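Local coordinates for protein 3-isopropylmalate dehydratase small subunit (Campylobacter jejuni, PDB 3Q3W) that forms the small subunit of isopropylmalate isomerase, the enzyme that interconverts 2-isopropylmalate and 3-isopropylmalate through 2-isopropylmaleate, at residues C15-A20 with M61-N66; V77-F82 with E133-L138; D25-K30 with H44-L49. One frame throughout, in Å; residues are numbered along the deposited sequence.

Contact 1 (C15-A20 with M61-N66); sequences CPLEYA and MDFNLN
N64 reaches across to P16 with its side-chain amide. ND2 gives a hydrogen bond to the backbone O of P16 at 3.0 Å. The bond is almost straight, 174° at the hydrogen. O of P16 lies in the amide plane of N64, and ND2 is tilted 20° from the carbonyl plane of P16. The straight, in-plane bond holds the amide in this turn. The side chains of P16 and N64 cross at about a right angle.

Beside the amide, SG of C15 touches CB of N64 at 3.5 Å. SG is anti to the backbone N (chi1 -177°), and it also meets CD2 of L65. The strand here, 9-17, belongs to the mixed sheet of the aconitase C-terminal domain family, and residues 61-66 come from the long loop before the neighbouring strand 73-78. N64 and L65, both in the short 3-10 segment 64-66, pack against C15-L17.

L17 and F63 pack obliquely, with CD2 of L17 3.7 Å from CE1 of F63. The hydroxyl of Y19 comes to the edge of the F63 ring, near its plane, with OH 4.0 Å from CD1. One water joins the two segments: it accepts from the backbone N of N64 at 3.1 Å and bonds OH of Y19 at 3.2 Å. P16 also packs on V135, L138 and K139 of helix 128-140.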
# COMPACT_ATOMS: atom_id res chain seq x y z
N CYS A 15 -1.42 -6.87 5.08
CA CYS A 15 -1.29 -6.34 6.43
C CYS A 15 -2.33 -5.26 6.64
O CYS A 15 -2.35 -4.27 5.90
CB CYS A 15 0.09 -5.72 6.68
SG CYS A 15 0.26 -5.15 8.38
N PRO A 16 -3.18 -5.43 7.65
CA PRO A 16 -4.20 -4.43 7.88
C PRO A 16 -3.69 -3.30 8.75
O PRO A 16 -3.03 -3.55 9.76
CB PRO A 16 -5.29 -5.22 8.60
CG PRO A 16 -4.56 -6.27 9.35
CD PRO A 16 -3.30 -6.56 8.60
N LEU A 17 -3.97 -2.08 8.35
CA LEU A 17 -3.60 -0.90 9.13
C LEU A 17 -4.88 -0.08 9.40
O LEU A 17 -5.32 0.73 8.58
CB LEU A 17 -2.54 -0.05 8.41
CG LEU A 17 -1.23 -0.76 8.08
CD1 LEU A 17 -0.30 0.17 7.19
CD2 LEU A 17 -0.48 -1.18 9.29
N GLU A 18 -5.43 -0.28 10.59
CA GLU A 18 -6.76 0.22 10.94
C GLU A 18 -6.67 1.67 11.38
O GLU A 18 -6.94 2.02 12.54
CB GLU A 18 -7.35 -0.67 12.03
CG GLU A 18 -7.64 -2.08 11.54
CD GLU A 18 -8.30 -2.94 12.63
OE1 GLU A 18 -9.52 -2.78 12.89
OE2 GLU A 18 -7.58 -3.75 13.23
N TYR A 19 -6.26 2.51 10.43
CA TYR A 19 -6.24 3.93 10.61
C TYR A 19 -6.91 4.56 9.38
O TYR A 19 -6.77 4.06 8.25
CB TYR A 19 -4.81 4.42 10.75
CG TYR A 19 -3.91 3.61 11.67
CD1 TYR A 19 -3.77 3.94 13.02
CD2 TYR A 19 -3.14 2.56 11.17
CE1 TYR A 19 -2.91 3.21 13.88
CE2 TYR A 19 -2.28 1.82 12.02
CZ TYR A 19 -2.16 2.15 13.37
OH TYR A 19 -1.31 1.42 14.20
N ALA A 20 -7.65 5.64 9.62
CA ALA A 20 -8.22 6.46 8.54
C ALA A 20 -7.30 7.63 8.32
O ALA A 20 -6.49 7.98 9.20
CB ALA A 20 -9.63 6.93 8.88
N MSE A 61 6.31 -2.83 18.36
CA MSE A 61 5.57 -4.08 18.07
C MSE A 61 4.04 -3.99 18.05
O MSE A 61 3.39 -4.94 17.63
CB MSE A 61 5.99 -5.22 18.99
CG MSE A 61 7.50 -5.53 18.94
SE MSE A 61 7.99 -6.04 17.11
CE MSE A 61 7.03 -7.65 16.93
N ASP A 62 3.47 -2.86 18.42
CA ASP A 62 2.04 -2.65 18.23
C ASP A 62 1.67 -2.21 16.82
O ASP A 62 0.50 -2.09 16.52
CB ASP A 62 1.47 -1.62 19.23
CG ASP A 62 -0.01 -1.84 19.51
OD1 ASP A 62 -0.49 -3.00 19.48
OD2 ASP A 62 -0.70 -0.85 19.78
N PHE A 63 2.68 -1.95 15.99
CA PHE A 63 2.47 -1.67 14.58
C PHE A 63 2.47 -3.00 13.82
O PHE A 63 3.45 -3.77 13.85
CB PHE A 63 3.57 -0.73 14.08
CG PHE A 63 3.33 -0.20 12.72
CD1 PHE A 63 2.13 0.43 12.41
CD2 PHE A 63 4.30 -0.32 11.73
CE1 PHE A 63 1.93 0.92 11.15
CE2 PHE A 63 4.08 0.20 10.47
CZ PHE A 63 2.91 0.77 10.18
N ASN A 64 1.39 -3.28 13.14
CA ASN A 64 1.24 -4.60 12.54
C ASN A 64 2.37 -5.02 11.59
O ASN A 64 2.78 -6.20 11.59
CB ASN A 64 -0.12 -4.71 11.83
CG ASN A 64 -1.26 -5.12 12.78
OD1 ASN A 64 -1.02 -5.71 13.83
ND2 ASN A 64 -2.50 -4.81 12.39
N LEU A 65 2.91 -4.08 10.80
CA LEU A 65 3.98 -4.43 9.85
C LEU A 65 5.22 -4.93 10.50
O LEU A 65 6.04 -5.54 9.82
CB LEU A 65 4.37 -3.27 8.89
CG LEU A 65 3.44 -2.98 7.74
CD1 LEU A 65 3.77 -1.60 7.06
CD2 LEU A 65 3.37 -4.11 6.71
N ASN A 66 5.37 -4.71 11.80
CA ASN A 66 6.51 -5.20 12.56
C ASN A 66 6.38 -6.66 13.06
O ASN A 66 7.38 -7.30 13.46
CB ASN A 66 6.82 -4.24 13.75
CG ASN A 66 7.45 -2.91 13.30
OD1 ASN A 66 8.05 -2.83 12.23
ND2 ASN A 66 7.25 -1.85 14.06
O HOH W 1 -1.17 -1.62 13.23

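Contact 2 (V77-F82 with E133-L138)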
# COMPACT_ATOMS: atom_id res chain seq x y z
N VAL A 77 -4.06 -3.13 3.76
CA VAL A 77 -5.47 -2.88 3.82
C VAL A 77 -5.69 -1.80 4.87
O VAL A 77 -5.39 -2.01 6.06
CB VAL A 77 -6.22 -4.15 4.18
CG1 VAL A 77 -7.75 -3.91 4.06
CG2 VAL A 77 -5.79 -5.24 3.29
N SER A 78 -6.18 -0.65 4.44
CA SER A 78 -6.40 0.49 5.33
C SER A 78 -7.79 1.09 5.21
O SER A 78 -8.64 0.59 4.50
CB SER A 78 -5.37 1.56 5.04
OG SER A 78 -5.14 2.37 6.18
N PHE A 79 -8.03 2.16 5.94
CA PHE A 79 -9.33 2.76 5.96
C PHE A 79 -9.28 3.97 5.05
O PHE A 79 -8.36 4.10 4.23
CB PHE A 79 -9.74 3.11 7.38
CG PHE A 79 -9.95 1.91 8.29
CD1 PHE A 79 -10.30 0.66 7.80
CD2 PHE A 79 -9.89 2.08 9.68
CE1 PHE A 79 -10.53 -0.38 8.66
CE2 PHE A 79 -10.13 1.04 10.55
CZ PHE A 79 -10.45 -0.19 10.04
N GLU A 80 -10.28 4.85 5.16
CA GLU A 80 -10.52 5.87 4.15
C GLU A 80 -9.48 6.95 4.09
O GLU A 80 -8.79 7.21 5.06
CB GLU A 80 -11.91 6.52 4.31
CG GLU A 80 -12.27 7.00 5.74
CD GLU A 80 -13.12 5.97 6.52
OE1 GLU A 80 -12.69 4.80 6.66
OE2 GLU A 80 -14.22 6.34 6.98
N ASN A 81 -9.44 7.60 2.93
CA ASN A 81 -8.60 8.76 2.67
C ASN A 81 -7.14 8.43 2.90
O ASN A 81 -6.38 9.22 3.48
CB ASN A 81 -9.08 10.00 3.46
CG ASN A 81 -8.45 11.29 2.97
OD1 ASN A 81 -8.15 11.45 1.78
ND2 ASN A 81 -8.22 12.22 3.89
N PHE A 82 -6.73 7.28 2.42
CA PHE A 82 -5.35 6.89 2.52
C PHE A 82 -4.50 7.78 1.63
O PHE A 82 -4.81 7.98 0.46
CB PHE A 82 -5.15 5.46 2.08
CG PHE A 82 -3.75 4.93 2.34
CD1 PHE A 82 -3.46 4.22 3.48
CD2 PHE A 82 -2.73 5.16 1.42
CE1 PHE A 82 -2.18 3.73 3.70
CE2 PHE A 82 -1.46 4.68 1.64
CZ PHE A 82 -1.16 3.99 2.78
N GLU A 133 -14.71 -6.16 6.32
CA GLU A 133 -14.74 -7.61 6.24
C GLU A 133 -13.36 -8.20 6.01
O GLU A 133 -13.00 -9.17 6.64
CB GLU A 133 -15.70 -8.01 5.11
CG GLU A 133 -15.72 -9.46 4.66
CD GLU A 133 -16.87 -9.75 3.68
OE1 GLU A 133 -17.40 -8.81 3.06
OE2 GLU A 133 -17.25 -10.92 3.51
N ILE A 134 -12.63 -7.65 5.04
CA ILE A 134 -11.22 -8.07 4.77
C ILE A 134 -10.34 -8.02 6.01
O ILE A 134 -9.73 -9.00 6.34
CB ILE A 134 -10.60 -7.23 3.64
CG1 ILE A 134 -11.13 -7.74 2.31
CG2 ILE A 134 -9.11 -7.32 3.62
CD1 ILE A 134 -11.01 -6.74 1.21
N VAL A 135 -10.32 -6.87 6.68
CA VAL A 135 -9.54 -6.63 7.84
C VAL A 135 -9.86 -7.65 8.91
O VAL A 135 -8.94 -8.31 9.41
CB VAL A 135 -9.77 -5.24 8.40
CG1 VAL A 135 -9.15 -5.15 9.84
CG2 VAL A 135 -9.17 -4.19 7.46
N ASP A 136 -11.16 -7.87 9.18
CA ASP A 136 -11.56 -8.78 10.24
C ASP A 136 -11.02 -10.17 9.97
O ASP A 136 -10.41 -10.81 10.82
CB ASP A 136 -13.06 -8.90 10.38
CG ASP A 136 -13.43 -9.87 11.47
OD1 ASP A 136 -13.92 -10.98 11.16
OD2 ASP A 136 -13.15 -9.54 12.62
N GLU A 137 -11.22 -10.64 8.76
CA GLU A 137 -10.76 -11.97 8.43
C GLU A 137 -9.21 -12.06 8.43
O GLU A 137 -8.65 -13.06 8.85
CB GLU A 137 -11.33 -12.32 7.06
CG GLU A 137 -10.81 -13.60 6.43
CD GLU A 137 -11.32 -14.84 7.08
OE1 GLU A 137 -12.45 -14.81 7.61
OE2 GLU A 137 -10.58 -15.86 7.03
N LEU A 138 -8.55 -11.02 7.93
CA LEU A 138 -7.09 -11.04 7.77
C LEU A 138 -6.41 -11.15 9.12
O LEU A 138 -5.41 -11.87 9.30
CB LEU A 138 -6.63 -9.77 7.03
CG LEU A 138 -5.19 -9.70 6.52
CD1 LEU A 138 -4.76 -10.94 5.73
CD2 LEU A 138 -5.11 -8.44 5.68
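V77 meets three residues of helix 128-140 with its two methyl groups. CG1 touches CG2 of V135 at 3.7 Å. The same CG1 lies 3.7 Å from CG2 of I134, so it is shared by two neighbouring residues of the helix. CG1 is anti to the backbone N of V77 (chi1 -173°), and CG2 sits beside that N. This second methyl is 3.9 Å from CG2 of I134 and 4.1 Å from CD2 of L138. The side chains of V77 and V135 run antiparallel past one another. Those of I134 and L138 cross V77 at a slant.

On the helix, CG2 of V135 also stands beside its own backbone N and meets CG1 of V77. F79 adds a looser contact: CE1 of its ring is 4.2 Å from CG2 of V135.

Further out, I134 and L138 are one helical turn apart, so both face the strand. The helix has its own bond between them, from L138 N to I134 O at 2.8 Å. V131, one turn before V135, also packs on V77. V77 is held in the sheet by backbone hydrogen bonds with C15 and L17 of strand 9-17, which the helix also covers. The F79 ring also packs on L132 and makes a cation-pi contact with K128, the first residue of the helix.

This is a helix packed on a sheet face, with strand 73-78 part of the aconitase C-terminal domain. No hydrogen bond links the two segments. They are held mainly by methyl packing of buried V77, I134, V135 and L138, so the fit depends on shape and exclusion of water rather than on directed bonds.

Contact 3 (D25-K30 with H44-L49)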
# COMPACT_ATOMS: atom_id res chain seq x y z
N ASP A 25 2.83 12.45 5.84
CA ASP A 25 3.82 12.45 6.92
C ASP A 25 3.91 11.16 7.73
O ASP A 25 4.98 10.83 8.27
CB ASP A 25 3.57 13.55 7.94
CG ASP A 25 3.80 14.91 7.39
OD1 ASP A 25 4.98 15.23 7.06
OD2 ASP A 25 2.81 15.66 7.30
N GLN A 26 2.81 10.46 7.86
CA GLN A 26 2.84 9.14 8.46
C GLN A 26 3.52 8.18 7.53
O GLN A 26 4.26 7.33 7.97
CB GLN A 26 1.43 8.66 8.80
CG GLN A 26 0.74 9.56 9.80
CD GLN A 26 -0.59 8.99 10.21
OE1 GLN A 26 -1.64 9.36 9.72
NE2 GLN A 26 -0.54 8.04 11.08
N ILE A 27 3.26 8.29 6.24
CA ILE A 27 3.90 7.41 5.25
C ILE A 27 5.43 7.63 5.25
O ILE A 27 6.19 6.69 5.31
CB ILE A 27 3.30 7.58 3.82
CG1 ILE A 27 1.82 7.16 3.81
CG2 ILE A 27 4.02 6.66 2.79
CD1 ILE A 27 1.02 7.62 2.59
N ILE A 28 5.86 8.89 5.21
CA ILE A 28 7.29 9.19 5.22
C ILE A 28 7.47 10.63 5.64
O ILE A 28 7.01 11.55 4.95
CB ILE A 28 7.99 8.92 3.82
CG1 ILE A 28 9.49 9.27 3.90
CG2 ILE A 28 7.23 9.57 2.65
CD1 ILE A 28 10.38 8.58 2.83
N PRO A 29 8.14 10.81 6.78
CA PRO A 29 8.30 12.12 7.35
C PRO A 29 9.26 13.01 6.53
O PRO A 29 10.04 12.52 5.71
CB PRO A 29 8.89 11.81 8.73
CG PRO A 29 8.54 10.45 9.00
CD PRO A 29 8.53 9.75 7.72
N LYS A 30 9.18 14.31 6.79
CA LYS A 30 9.82 15.34 5.99
C LYS A 30 11.34 15.30 6.04
O LYS A 30 11.98 15.71 5.09
CB LYS A 30 9.38 16.74 6.43
CG LYS A 30 7.91 17.06 6.22
CD LYS A 30 7.60 18.39 6.93
CE LYS A 30 6.24 19.01 6.56
NZ LYS A 30 6.05 19.13 5.09
N HIS A 44 12.25 4.05 5.90
CA HIS A 44 11.56 5.17 6.52
C HIS A 44 10.06 5.07 6.44
O HIS A 44 9.36 5.89 6.96
CB HIS A 44 12.02 6.43 5.84
CG HIS A 44 13.49 6.52 5.73
ND1 HIS A 44 14.33 6.23 6.78
CD2 HIS A 44 14.28 6.84 4.68
CE1 HIS A 44 15.58 6.39 6.39
NE2 HIS A 44 15.58 6.75 5.12
N LEU A 45 9.54 4.04 5.78
CA LEU A 45 8.13 3.95 5.66
C LEU A 45 7.51 3.83 7.03
O LEU A 45 7.95 3.01 7.84
CB LEU A 45 7.78 2.71 4.82
CG LEU A 45 6.30 2.43 4.67
CD1 LEU A 45 5.62 3.47 3.77
CD2 LEU A 45 6.15 1.00 4.11
N PHE A 46 6.43 4.55 7.22
CA PHE A 46 5.65 4.55 8.46
C PHE A 46 6.47 4.83 9.71
O PHE A 46 6.13 4.40 10.81
CB PHE A 46 4.81 3.25 8.58
CG PHE A 46 3.72 3.15 7.57
CD1 PHE A 46 2.78 4.15 7.45
CD2 PHE A 46 3.60 2.03 6.76
CE1 PHE A 46 1.73 4.06 6.50
CE2 PHE A 46 2.58 1.94 5.82
CZ PHE A 46 1.63 2.96 5.72
N HIS A 47 7.50 5.64 9.55
CA HIS A 47 8.49 5.87 10.60
C HIS A 47 7.93 6.11 12.00
O HIS A 47 8.37 5.48 12.96
CB HIS A 47 9.34 7.08 10.19
CG HIS A 47 10.34 7.49 11.21
ND1 HIS A 47 10.04 8.34 12.25
CD2 HIS A 47 11.65 7.17 11.34
CE1 HIS A 47 11.13 8.57 12.96
NE2 HIS A 47 12.12 7.88 12.42
N ASP A 48 6.98 7.04 12.10
CA ASP A 48 6.48 7.49 13.40
C ASP A 48 5.57 6.45 14.05
O ASP A 48 5.49 6.35 15.28
CB ASP A 48 5.73 8.79 13.25
CG ASP A 48 6.60 9.89 12.64
OD1 ASP A 48 7.85 9.86 12.77
OD2 ASP A 48 6.01 10.78 12.00
N LEU A 49 4.93 5.64 13.21
CA LEU A 49 4.19 4.45 13.72
C LEU A 49 5.10 3.21 13.98
O LEU A 49 4.75 2.30 14.78
CB LEU A 49 3.11 4.09 12.69
CG LEU A 49 2.15 5.23 12.33
CD1 LEU A 49 1.43 4.95 10.99
CD2 LEU A 49 1.14 5.47 13.44
O HOH W 2 6.04 8.49 9.74
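F46 and I27 pair through the backbone: F46 N donates to I27 O at 2.9 Å. Two CA-H...O contacts flank this bond, CA of F46 to Q26 O at 3.1 Å and CA of L45 to I27 O. A water is a second link, giving hydrogen bonds to D25 O and Q26 O and accepting from D48 N at 2.9 Å.

The I27 and F46 side chains run alongside in the same direction, with CG1 of I27 4.1 Å from CE1 of F46. CD1 of L45 touches CG2 of I27 at 3.7 Å and lies over one face of the F46 ring, toward the rim. NE2 of Q26 meets both methyls of L49, CD1 at 3.7 Å. P29 crosses H47 at about a right angle, its CG 3.7 Å from CB of H47. CG of H47 is anti to the backbone N (chi1 176°), near P29. H47 ND1 donates to D48 OD1 at 2.7 Å, on the anti side and 32° out of the carboxylate plane. This helps set the ring's turn, with F32 and Y51 against it. D25 OD1 makes a salt bridge to R88.

The C-terminal end of helix 24-27, which the chain leaves at I28, thus meets the type II turn H44-H47 leading into helix 47-50, with F46 at the N-cap.

Overall arrangement
From the N terminus, strand 9-17 supplies the first half of contact 1. Helix 24-27 follows and opens contact 3, which closes a short loop at 44-49. The chain then reaches 61-66 and closes contact 1, so the loop of contact 3 lies wholly within that of contact 1. Contact 2 comes later, in series with both: it opens on strand 73-78 and closes at helix 128-140. Strands 9-17 and 73-78 are neighbours in the sheet, so contacts 1 and 2 touch there. F46 and L49 of contact 3 pack on F63 of contact 1. F82 links 77-82 to I27 and F46. Together the contacts join the sheet, its covering helix and the early loops.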